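Local coordinates for protein Cif (Cell cycle inhibiting factor) (Escherichia coli, PDB 3EFY) that deamidates a glutamine side chain of host NEDD8 to glutamate, thereby shutting down cullin-RING ubiquitin ligases and inhibiting the host cell cycle, at the interface of chains A and B. Residues are numbered along the deposited sequence; one frame, centred on the assembly and turned at random. Chains: chain A/B, Cif (Cell cycle inhibiting factor).

The interface of chains A and B. Residues chain A 25-26; chain B 15, 30, 32.
A:Gly26, with phi 81° and psi 1° in the left-handed region, turns the backbone in the loop that follows helix 10-22 of chain A and meets B:Glu32, in the 3-10 helix 31-33, and B:Cys30 just before it. Both chains are the C-terminal, catalytic part of Cif, a glutamine deamidase of the Cif family, and this patch is one half of a two-fold pair. The dimer may be confined to the crystal. B:Glu32 extends its chain beyond CG, laying the flat carboxylate over the face of the A:Asp25-A:Gly26 peptide, nearly parallel to it, with CD 3.6 Å from A:Gly26 N. OE1 lies 3.4 Å from A:Gly26 CA. The other carboxylate oxygen, OE2, approaches A:Asp25 CB. The acids' own oxygens stay apart, A:Asp25 OD2 being 5.0 Å from B:Glu32 OE2. B:Cys30 points its thiol at the glycine: SG, swung anti to the backbone N and beside the carbonyl carbon (chi1 -175°), packs 3.7 Å from A:Gly26 C. Two waters bridge the chains here. Water 1 joins the two backbones, taking a nearly straight N-H from A:Gly26 N at 3.0 Å and a more bent one from B:Glu32 N. Farther along, the side-chain amide ND2 of B:Asn15, on helix 10-22, donates to water 2 at 3.0 Å. That water also lies 3.0 Å from the carboxylate oxygen OD1 of A:Asp25. The patch centre is about 12 Å from the catalytic B:Cys10, which begins the helix bearing B:Asn15.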
loop_
_atom_site.group_PDB
_atom_site.type_symbol
_atom_site.label_atom_id
_atom_site.label_comp_id
_atom_site.label_asym_id
_atom_site.label_seq_id
_atom_site.Cartn_x
_atom_site.Cartn_y
_atom_site.Cartn_z
ATOM N N ASP A 25 3.929 7.836 -7.633
ATOM C CA ASP A 25 3.831 7.639 -9.064
ATOM C C ASP A 25 5.187 7.242 -9.611
ATOM O O ASP A 25 6.213 7.931 -9.366
ATOM C CB ASP A 25 3.335 8.924 -9.730
ATOM C CG ASP A 25 1.879 9.227 -9.450
ATOM O OD1 ASP A 25 1.049 8.329 -9.114
ATOM O OD2 ASP A 25 1.527 10.425 -9.594
ATOM N N GLY A 26 5.248 6.100 -10.292
ATOM C CA GLY A 26 6.516 5.626 -10.848
ATOM C C GLY A 26 7.500 4.894 -9.935
ATOM O O GLY A 26 8.552 4.463 -10.373
ATOM N N ASN B 15 -4.900 2.996 -8.205
ATOM C CA ASN B 15 -3.588 2.342 -8.080
ATOM C C ASN B 15 -3.422 1.574 -6.777
ATOM O O ASN B 15 -2.928 0.475 -6.760
ATOM C CB ASN B 15 -2.444 3.320 -8.214
ATOM C CG ASN B 15 -2.430 4.016 -9.573
ATOM O OD1 ASN B 15 -3.073 3.569 -10.523
ATOM N ND2 ASN B 15 -1.689 5.136 -9.668
ATOM N N CYS B 30 2.985 -1.318 -10.012
ATOM C CA CYS B 30 3.351 0.077 -10.258
ATOM C C CYS B 30 2.681 0.512 -11.564
ATOM O O CYS B 30 3.076 0.066 -12.658
ATOM C CB CYS B 30 4.860 0.224 -10.365
ATOM S SG CYS B 30 5.293 1.971 -10.514
ATOM N N GLU B 32 2.535 2.993 -13.636
ATOM C CA GLU B 32 3.272 3.536 -14.783
ATOM C C GLU B 32 4.104 2.519 -15.510
ATOM O O GLU B 32 4.529 2.787 -16.630
ATOM C CB GLU B 32 4.233 4.632 -14.324
ATOM C CG GLU B 32 3.547 5.837 -13.904
ATOM C CD GLU B 32 4.496 7.006 -13.691
ATOM O OE1 GLU B 32 5.730 6.859 -13.935
ATOM O OE2 GLU B 32 3.975 8.057 -13.260
HETATM O O HOH W 1 2.715 4.655 -11.109
HETATM O O HOH W 2 0.214 5.911 -7.515
#